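Glutathionyl-hydroquinone reductase PcpF (Sphingobium chlorophenolicum, PDB 4FQU) catalyses the glutathione-dependent reduction of glutathionyl-hydroquinones, including chlorinated ones, to free hydroquinones during pentachlorophenol degradation. Local coordinates at residues Ile61-Glu69 with Ser268-Ile276; Asn172-Val183 with Glu226-Leu235. All coordinates share one frame; numbering follows the deposited sequence.

Contact 1. Residues Ile61-Glu69 with Ser268-Ile276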
loop_
_atom_site.group_PDB
_atom_site.type_symbol
_atom_site.label_atom_id
_atom_site.label_comp_id
_atom_site.label_asym_id
_atom_site.label_seq_id
_atom_site.Cartn_x
_atom_site.Cartn_y
_atom_site.Cartn_z
ATOM N N ILE A 61 -2.644 -8.640 25.646
ATOM C CA ILE A 61 -1.381 -9.254 25.924
ATOM C C ILE A 61 -1.061 -9.262 27.406
ATOM O O ILE A 61 -0.487 -10.228 27.899
ATOM C CB ILE A 61 -0.285 -8.569 25.206
ATOM C CG1 ILE A 61 -0.544 -8.699 23.697
ATOM C CG2 ILE A 61 1.010 -9.192 25.628
ATOM C CD1 ILE A 61 0.328 -7.837 22.787
ATOM N N MET A 62 -1.413 -8.199 28.129
ATOM C CA MET A 62 -1.142 -8.180 29.556
ATOM C C MET A 62 -2.122 -9.105 30.246
ATOM O O MET A 62 -1.775 -9.699 31.261
ATOM C CB MET A 62 -1.217 -6.799 30.170
ATOM C CG MET A 62 -0.737 -6.745 31.598
ATOM S SD MET A 62 1.021 -6.927 31.818
ATOM C CE MET A 62 1.623 -5.479 31.083
ATOM N N ARG A 63 -3.328 -9.268 29.707
ATOM C CA ARG A 63 -4.293 -10.124 30.389
ATOM C C ARG A 63 -3.846 -11.559 30.261
ATOM O O ARG A 63 -4.014 -12.340 31.183
ATOM C CB ARG A 63 -5.669 -9.989 29.801
ATOM C CG ARG A 63 -6.671 -11.001 30.284
ATOM C CD ARG A 63 -8.042 -10.367 30.130
ATOM N NE ARG A 63 -9.124 -11.322 30.137
ATOM C CZ ARG A 63 -9.378 -12.147 29.134
ATOM N NH1 ARG A 63 -8.608 -12.127 28.061
ATOM N NH2 ARG A 63 -10.401 -12.981 29.196
ATOM N N ALA A 64 -3.257 -11.916 29.125
ATOM C CA ALA A 64 -2.711 -13.255 29.029
ATOM C C ALA A 64 -1.439 -13.470 29.879
ATOM O O ALA A 64 -1.323 -14.453 30.618
ATOM C CB ALA A 64 -2.455 -13.603 27.617
ATOM N N LEU A 65 -0.496 -12.545 29.765
ATOM C CA LEU A 65 0.818 -12.708 30.340
ATOM C C LEU A 65 0.731 -12.907 31.850
ATOM O O LEU A 65 1.595 -13.573 32.447
ATOM C CB LEU A 65 1.664 -11.491 29.983
ATOM C CG LEU A 65 2.795 -11.545 28.957
ATOM C CD1 LEU A 65 2.650 -12.652 27.985
ATOM C CD2 LEU A 65 2.941 -10.241 28.218
ATOM N N LYS A 66 -0.305 -12.324 32.456
ATOM C CA LYS A 66 -0.543 -12.459 33.896
ATOM C C LYS A 66 -1.535 -13.588 34.224
ATOM O O LYS A 66 -1.750 -13.929 35.382
ATOM C CB LYS A 66 -1.046 -11.146 34.543
ATOM C CG LYS A 66 -0.107 -9.975 34.491
ATOM C CD LYS A 66 1.112 -10.156 35.405
ATOM C CE LYS A 66 0.785 -9.980 36.893
ATOM N NZ LYS A 66 2.002 -9.937 37.741
ATOM N N GLY A 67 -2.160 -14.165 33.216
ATOM C CA GLY A 67 -3.083 -15.255 33.469
ATOM C C GLY A 67 -4.296 -14.792 34.202
ATOM O O GLY A 67 -4.688 -15.343 35.188
ATOM N N LEU A 68 -4.901 -13.748 33.695
ATOM C CA LEU A 68 -6.097 -13.211 34.295
ATOM C C LEU A 68 -7.297 -13.541 33.427
ATOM O O LEU A 68 -8.348 -12.955 33.568
ATOM C CB LEU A 68 -5.952 -11.706 34.379
ATOM C CG LEU A 68 -4.702 -11.262 35.090
ATOM C CD1 LEU A 68 -4.680 -9.747 35.142
ATOM C CD2 LEU A 68 -4.764 -11.840 36.449
ATOM N N GLU A 69 -7.130 -14.478 32.513
ATOM C CA GLU A 69 -8.158 -14.764 31.529
ATOM C C GLU A 69 -9.476 -15.298 32.103
ATOM O O GLU A 69 -10.534 -15.136 31.515
ATOM C CB GLU A 69 -7.597 -15.747 30.545
ATOM C CG GLU A 69 -6.101 -15.987 30.712
ATOM C CD GLU A 69 -5.481 -16.234 29.326
ATOM O OE1 GLU A 69 -6.272 -16.164 28.312
ATOM O OE2 GLU A 69 -4.235 -16.496 29.262
ATOM N N SER A 268 5.307 -15.904 19.150
ATOM C CA SER A 268 5.540 -17.342 19.310
ATOM C C SER A 268 5.260 -17.784 20.717
ATOM O O SER A 268 5.105 -18.982 20.980
ATOM C CB SER A 268 6.975 -17.716 18.971
ATOM O OG SER A 268 7.177 -17.594 17.579
ATOM N N HIS A 269 5.220 -16.820 21.619
ATOM C CA HIS A 269 4.857 -17.074 22.981
ATOM C C HIS A 269 3.428 -17.636 22.972
ATOM O O HIS A 269 2.523 -16.947 22.501
ATOM C CB HIS A 269 4.908 -15.726 23.691
ATOM C CG HIS A 269 5.023 -15.817 25.171
ATOM N ND1 HIS A 269 3.946 -16.106 25.987
ATOM C CD2 HIS A 269 6.083 -15.636 25.988
ATOM C CE1 HIS A 269 4.339 -16.100 27.246
ATOM N NE2 HIS A 269 5.632 -15.825 27.274
ATOM N N GLU A 270 3.204 -18.871 23.459
ATOM C CA GLU A 270 1.837 -19.342 23.699
ATOM C C GLU A 270 1.329 -18.203 24.480
ATOM O O GLU A 270 2.118 -17.451 25.017
ATOM C CB GLU A 270 1.846 -20.549 24.607
ATOM C CG GLU A 270 3.053 -21.488 24.421
ATOM C CD GLU A 270 2.750 -23.000 24.700
ATOM O OE1 GLU A 270 1.932 -23.311 25.604
ATOM O OE2 GLU A 270 3.331 -23.884 24.006
ATOM N N ARG A 271 0.050 -17.998 24.602
ATOM C CA ARG A 271 -0.336 -16.851 25.485
ATOM C C ARG A 271 -0.440 -15.532 24.810
ATOM O O ARG A 271 -1.454 -14.894 24.959
ATOM C CB ARG A 271 0.617 -16.611 26.663
ATOM C CG ARG A 271 0.186 -17.326 27.946
ATOM C CD ARG A 271 1.122 -17.000 29.103
ATOM N NE ARG A 271 1.035 -17.997 30.149
ATOM C CZ ARG A 271 -0.098 -18.309 30.757
ATOM N NH1 ARG A 271 -1.227 -17.674 30.411
ATOM N NH2 ARG A 271 -0.099 -19.257 31.694
ATOM N N VAL A 272 0.612 -15.104 24.114
ATOM C CA VAL A 272 0.506 -13.937 23.260
ATOM C C VAL A 272 -0.092 -14.358 21.904
ATOM O O VAL A 272 -1.033 -13.756 21.381
ATOM C CB VAL A 272 1.838 -13.263 23.068
ATOM C CG1 VAL A 272 1.719 -12.294 21.991
ATOM C CG2 VAL A 272 2.217 -12.502 24.288
ATOM N N ALA A 273 0.417 -15.440 21.344
ATOM C CA ALA A 273 -0.059 -15.907 20.037
ATOM C C ALA A 273 -1.612 -15.914 19.895
ATOM O O ALA A 273 -2.163 -15.486 18.882
ATOM C CB ALA A 273 0.596 -17.313 19.667
ATOM N N PRO A 274 -2.322 -16.399 20.908
ATOM C CA PRO A 274 -3.767 -16.426 20.742
ATOM C C PRO A 274 -4.398 -15.062 20.749
ATOM O O PRO A 274 -5.583 -14.979 20.458
ATOM C CB PRO A 274 -4.242 -17.204 21.954
ATOM C CG PRO A 274 -3.112 -18.042 22.289
ATOM C CD PRO A 274 -1.901 -17.256 22.011
ATOM N N THR A 275 -3.642 -14.017 21.061
ATOM C CA THR A 275 -4.230 -12.687 21.061
ATOM C C THR A 275 -4.095 -12.011 19.704
ATOM O O THR A 275 -4.549 -10.881 19.517
ATOM C CB THR A 275 -3.681 -11.769 22.183
ATOM O OG1 THR A 275 -2.292 -11.520 21.994
ATOM C CG2 THR A 275 -3.893 -12.384 23.560
ATOM N N ILE A 276 -3.472 -12.702 18.751
ATOM C CA ILE A 276 -3.259 -12.137 17.421
ATOM C C ILE A 276 -4.305 -12.636 16.449
ATOM O O ILE A 276 -4.623 -13.788 16.460
ATOM C CB ILE A 276 -1.890 -12.499 16.852
ATOM C CG1 ILE A 276 -0.776 -12.039 17.794
ATOM C CG2 ILE A 276 -1.748 -11.900 15.477
ATOM C CD1 ILE A 276 0.583 -12.479 17.409
#

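Contact 2. Residues Asn172-Val183 with Glu226-Leu235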
loop_
_atom_site.group_PDB
_atom_site.type_symbol
_atom_site.label_atom_id
_atom_site.label_comp_id
_atom_site.label_asym_id
_atom_site.label_seq_id
_atom_site.Cartn_x
_atom_site.Cartn_y
_atom_site.Cartn_z
ATOM N N ASN A 172 8.714 4.383 25.900
ATOM C CA ASN A 172 7.280 4.411 25.632
ATOM C C ASN A 172 6.873 5.712 25.007
ATOM O O ASN A 172 5.944 5.739 24.193
ATOM C CB ASN A 172 6.439 4.247 26.869
ATOM C CG ASN A 172 6.388 2.856 27.333
ATOM O OD1 ASN A 172 6.181 2.622 28.502
ATOM N ND2 ASN A 172 6.605 1.898 26.427
ATOM N N ALA A 173 7.531 6.803 25.400
ATOM C CA ALA A 173 7.119 8.087 24.904
ATOM C C ALA A 173 7.420 8.176 23.399
ATOM O O ALA A 173 6.515 8.362 22.591
ATOM C CB ALA A 173 7.777 9.112 25.641
ATOM N N ARG A 174 8.684 8.021 23.008
ATOM C CA ARG A 174 9.015 8.087 21.590
ATOM C C ARG A 174 8.187 7.095 20.797
ATOM O O ARG A 174 7.631 7.428 19.768
ATOM C CB ARG A 174 10.472 7.809 21.340
ATOM C CG ARG A 174 10.821 7.708 19.854
ATOM C CD ARG A 174 12.331 7.750 19.668
ATOM N NE ARG A 174 12.786 8.214 18.364
ATOM C CZ ARG A 174 14.072 8.301 18.027
ATOM N NH1 ARG A 174 14.998 7.945 18.896
ATOM N NH2 ARG A 174 14.448 8.710 16.826
ATOM N N VAL A 175 8.097 5.869 21.274
ATOM C CA VAL A 175 7.350 4.874 20.557
ATOM C C VAL A 175 5.913 5.268 20.396
ATOM O O VAL A 175 5.329 5.026 19.363
ATOM C CB VAL A 175 7.430 3.542 21.249
ATOM C CG1 VAL A 175 6.136 2.760 21.072
ATOM C CG2 VAL A 175 8.598 2.782 20.696
ATOM N N TYR A 176 5.330 5.880 21.416
ATOM C CA TYR A 176 3.913 6.244 21.353
ATOM C C TYR A 176 3.709 7.271 20.273
ATOM O O TYR A 176 2.967 7.086 19.319
ATOM C CB TYR A 176 3.411 6.845 22.674
ATOM C CG TYR A 176 2.068 7.506 22.476
ATOM C CD1 TYR A 176 1.012 6.794 21.912
ATOM C CD2 TYR A 176 1.849 8.816 22.808
ATOM C CE1 TYR A 176 -0.232 7.376 21.678
ATOM C CE2 TYR A 176 0.611 9.408 22.582
ATOM C CZ TYR A 176 -0.429 8.682 22.007
ATOM O OH TYR A 176 -1.673 9.228 21.774
ATOM N N GLU A 177 4.421 8.365 20.470
ATOM C CA GLU A 177 4.306 9.570 19.694
ATOM C C GLU A 177 4.650 9.361 18.177
ATOM O O GLU A 177 3.944 9.864 17.295
ATOM C CB GLU A 177 5.120 10.649 20.446
ATOM C CG GLU A 177 5.411 12.001 19.739
ATOM C CD GLU A 177 6.851 12.575 20.034
ATOM O OE1 GLU A 177 7.610 11.958 20.843
ATOM O OE2 GLU A 177 7.223 13.638 19.443
ATOM N N THR A 178 5.673 8.576 17.862
ATOM C CA THR A 178 6.196 8.564 16.498
ATOM C C THR A 178 5.860 7.312 15.725
ATOM O O THR A 178 6.047 7.292 14.497
ATOM C CB THR A 178 7.743 8.717 16.468
ATOM O OG1 THR A 178 8.373 7.544 16.989
ATOM C CG2 THR A 178 8.176 9.866 17.324
ATOM N N LEU A 179 5.382 6.284 16.441
ATOM C CA LEU A 179 5.141 4.924 15.902
ATOM C C LEU A 179 3.741 4.394 16.165
ATOM O O LEU A 179 3.005 4.105 15.228
ATOM C CB LEU A 179 6.118 3.911 16.483
ATOM C CG LEU A 179 6.161 2.559 15.795
ATOM C CD1 LEU A 179 6.472 2.751 14.385
ATOM C CD2 LEU A 179 7.271 1.787 16.414
ATOM N N ASN A 180 3.399 4.238 17.445
ATOM C CA ASN A 180 2.063 3.827 17.845
ATOM C C ASN A 180 1.022 4.723 17.222
ATOM O O ASN A 180 0.084 4.264 16.617
ATOM C CB ASN A 180 1.908 3.870 19.364
ATOM C CG ASN A 180 2.531 2.685 20.055
ATOM O OD1 ASN A 180 2.881 2.776 21.235
ATOM N ND2 ASN A 180 2.671 1.559 19.338
ATOM N N ASN A 181 1.196 6.018 17.384
ATOM C CA ASN A 181 0.260 6.957 16.833
ATOM C C ASN A 181 0.815 7.440 15.479
ATOM O O ASN A 181 0.100 8.001 14.653
ATOM C CB ASN A 181 0.077 8.080 17.831
ATOM C CG ASN A 181 -0.959 9.048 17.411
ATOM O OD1 ASN A 181 -0.642 10.189 17.063
ATOM N ND2 ASN A 181 -2.216 8.621 17.428
ATOM N N GLY A 182 2.096 7.162 15.232
ATOM C CA GLY A 182 2.731 7.500 13.961
ATOM C C GLY A 182 2.077 6.937 12.704
ATOM O O GLY A 182 1.722 7.666 11.782
ATOM N N VAL A 183 1.924 5.619 12.660
ATOM C CA VAL A 183 1.269 4.989 11.534
ATOM C C VAL A 183 -0.119 5.594 11.242
ATOM O O VAL A 183 -0.528 5.651 10.089
ATOM C CB VAL A 183 1.203 3.449 11.699
ATOM C CG1 VAL A 183 2.577 2.895 11.921
ATOM C CG2 VAL A 183 0.313 3.084 12.838
ATOM N N GLU A 226 6.854 -3.491 29.692
ATOM C CA GLU A 226 5.698 -2.892 29.045
ATOM C C GLU A 226 6.129 -2.132 27.817
ATOM O O GLU A 226 5.316 -1.850 26.941
ATOM C CB GLU A 226 4.863 -2.034 29.992
ATOM C CG GLU A 226 5.335 -0.613 30.183
ATOM C CD GLU A 226 4.341 0.155 30.989
ATOM O OE1 GLU A 226 4.050 -0.246 32.127
ATOM O OE2 GLU A 226 3.767 1.120 30.463
ATOM N N ALA A 227 7.424 -1.832 27.733
ATOM C CA ALA A 227 7.981 -1.227 26.520
ATOM C C ALA A 227 7.680 -2.104 25.321
ATOM O O ALA A 227 7.034 -1.646 24.397
ATOM C CB ALA A 227 9.444 -1.015 26.653
ATOM N N ASP A 228 8.099 -3.369 25.346
ATOM C CA ASP A 228 7.872 -4.281 24.213
ATOM C C ASP A 228 6.388 -4.501 24.028
ATOM O O ASP A 228 5.897 -4.589 22.899
ATOM C CB ASP A 228 8.563 -5.631 24.404
ATOM C CG ASP A 228 9.892 -5.510 25.130
ATOM O OD1 ASP A 228 9.908 -5.492 26.390
ATOM O OD2 ASP A 228 10.931 -5.418 24.440
ATOM N N ILE A 229 5.664 -4.585 25.135
ATOM C CA ILE A 229 4.259 -4.901 25.048
ATOM C C ILE A 229 3.471 -3.807 24.325
ATOM O O ILE A 229 2.392 -4.050 23.818
ATOM C CB ILE A 229 3.706 -5.154 26.433
ATOM C CG1 ILE A 229 4.433 -6.323 27.027
ATOM C CG2 ILE A 229 2.245 -5.469 26.384
ATOM C CD1 ILE A 229 3.678 -6.967 28.103
ATOM N N ARG A 230 3.994 -2.600 24.262
ATOM C CA ARG A 230 3.282 -1.574 23.528
ATOM C C ARG A 230 3.898 -1.372 22.152
ATOM O O ARG A 230 3.280 -0.807 21.249
ATOM C CB ARG A 230 3.283 -0.261 24.305
ATOM C CG ARG A 230 2.617 -0.338 25.656
ATOM C CD ARG A 230 3.187 0.683 26.615
ATOM N NE ARG A 230 3.396 1.962 25.975
ATOM C CZ ARG A 230 3.091 3.125 26.528
ATOM N NH1 ARG A 230 2.530 3.161 27.743
ATOM N NH2 ARG A 230 3.330 4.233 25.844
ATOM N N LEU A 231 5.132 -1.808 21.984
ATOM C CA LEU A 231 5.702 -1.747 20.665
ATOM C C LEU A 231 5.145 -2.880 19.801
ATOM O O LEU A 231 4.848 -2.682 18.616
ATOM C CB LEU A 231 7.204 -1.844 20.732
ATOM C CG LEU A 231 7.847 -2.098 19.381
ATOM C CD1 LEU A 231 7.655 -0.966 18.455
ATOM C CD2 LEU A 231 9.294 -2.257 19.606
ATOM N N PHE A 232 4.996 -4.068 20.389
ATOM C CA PHE A 232 4.609 -5.233 19.610
ATOM C C PHE A 232 3.292 -5.087 18.846
ATOM O O PHE A 232 3.196 -5.518 17.712
ATOM C CB PHE A 232 4.619 -6.498 20.446
ATOM C CG PHE A 232 4.083 -7.690 19.716
ATOM C CD1 PHE A 232 4.890 -8.428 18.901
ATOM C CD2 PHE A 232 2.754 -8.041 19.827
ATOM C CE1 PHE A 232 4.390 -9.475 18.210
ATOM C CE2 PHE A 232 2.257 -9.102 19.150
ATOM C CZ PHE A 232 3.069 -9.818 18.333
ATOM N N PRO A 233 2.273 -4.468 19.443
ATOM C CA PRO A 233 1.032 -4.395 18.664
ATOM C C PRO A 233 1.195 -3.644 17.350
ATOM O O PRO A 233 0.553 -3.967 16.348
ATOM C CB PRO A 233 0.075 -3.660 19.599
ATOM C CG PRO A 233 0.481 -4.063 20.906
ATOM C CD PRO A 233 2.028 -4.162 20.851
ATOM N N THR A 234 2.055 -2.637 17.345
ATOM C CA THR A 234 2.242 -1.888 16.119
ATOM C C THR A 234 3.027 -2.712 15.133
ATOM O O THR A 234 2.593 -2.910 14.012
ATOM C CB THR A 234 2.898 -0.530 16.336
ATOM O OG1 THR A 234 2.002 0.318 17.082
ATOM C CG2 THR A 234 3.226 0.115 14.977
ATOM N N LEU A 235 4.168 -3.218 15.549
ATOM C CA LEU A 235 4.908 -4.114 14.686
ATOM C C LEU A 235 4.042 -5.242 14.034
ATOM O O LEU A 235 4.127 -5.505 12.834
ATOM C CB LEU A 235 6.101 -4.680 15.456
ATOM C CG LEU A 235 7.371 -3.849 15.372
ATOM C CD1 LEU A 235 7.018 -2.437 15.164
ATOM C CD2 LEU A 235 8.209 -4.032 16.616
HETATM O O HOH W 1 4.805 2.568 23.806
HETATM O O HOH W 2 6.486 1.428 23.890
#

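Contact 1. Residues Ile61-Glu69 with Ser268-Ile276
V272 meets I61 and L65 through a single methyl: its CG2 lies 3.8 Å from I61 CG2 and 3.7 Å from L65 CD1. These branched chains form the apolar part of the contact. The V272 methyl reaches them because CG1 takes the place anti to the backbone N (chi1 168°), which leaves CG2 beside that N and on the helix side. L65 CD1 also touches the imidazole of H269, 3.9 Å from its CE1. On the other flank I61 CG1 packs 3.7 Å from T275 OG1, the two side chains crossing at about a right angle. A64 points its CB toward R271, its nearest atom there being the carbonyl O, and the two segments come within 5.6 Å measured between the CA atoms of A64 and R271.

The polar part is a salt bridge, E69 OE2 to R271 NH1 at 3.4 Å. The carboxylate oxygen sits at the guanidinium edge, in its plane, while the two planar groups are turned 49° apart. G67, the first residue to leave helical angles, has positive phi in a Schellman motif. Within 268-276, T275 OG1 donates to V272 O at 2.6 Å, in the carbonyl plane, and H57 of helix 54-65 is a further partner of that hydroxyl.

The thioredoxin-like domain and the all-helical domain are thus joined here by apolar packing and a peripheral ion pair, with the T275-H57 hydrogen bond as a further tie between them.

Contact 2. Residues Asn172-Val183 with Glu226-Leu235
N172 lays its amide over one face of the R230 guanidinium, the planes 13° apart and CG 3.3 Å above the centre. This is a flat stack without a hydrogen bond, since the amide nitrogen faces another donor, R230 NE. A bend at chi3 (42°) turns the guanidinium under the amide, and E226 forms a long salt bridge to it while pairing more strongly with R143.

Farther along, N180 ND2 donates to both R230 O, at 3.1 Å, and T234 OG1, at 2.7 Å, with both acceptors near the amide plane. Beside this grip L179 CD2 packs 3.4 Å from L231 CD1, and L179 CG meets T234 CG2 at 3.9 Å.

The looser part lies between N172 and N180, where a water accepts from R230 NE at 2.7 Å and donates to N180 OD1. On the exposed side, Y176 offers only CB to the guanidinium edge, and its ring leads away.

The axes of 172-180 and 226-235 approach to 10.1 Å at 16°, nearly parallel; both helices lie in the all-helical C-terminal domain of the glutathione transferase fold, where V183 precedes Y184, the probable catalytic proton donor/acceptor.

In the fold
Helix 226-245 ties the two contacts together: I229 touches M62 and L65 of contact 1, with L65 CD2 3.4 Å from I229 CD1, while F232 touches I61 and I276. Its R230 and T234 face helix 165-180 instead. Contact 2 is buried, about 10 Å from the centre of the chain to the centre of the contact, and joins two helices of one domain. Contact 1, at about 14 Å by the same measure, is partly buried and crosses between the two domains. The chemistry follows: contact 2 pairs an amide-guanidinium stack with N180 bonds to a carbonyl and a hydroxyl, beside leucine packing, whereas contact 1 combines aliphatic packing with an ion pair involving exposed E69.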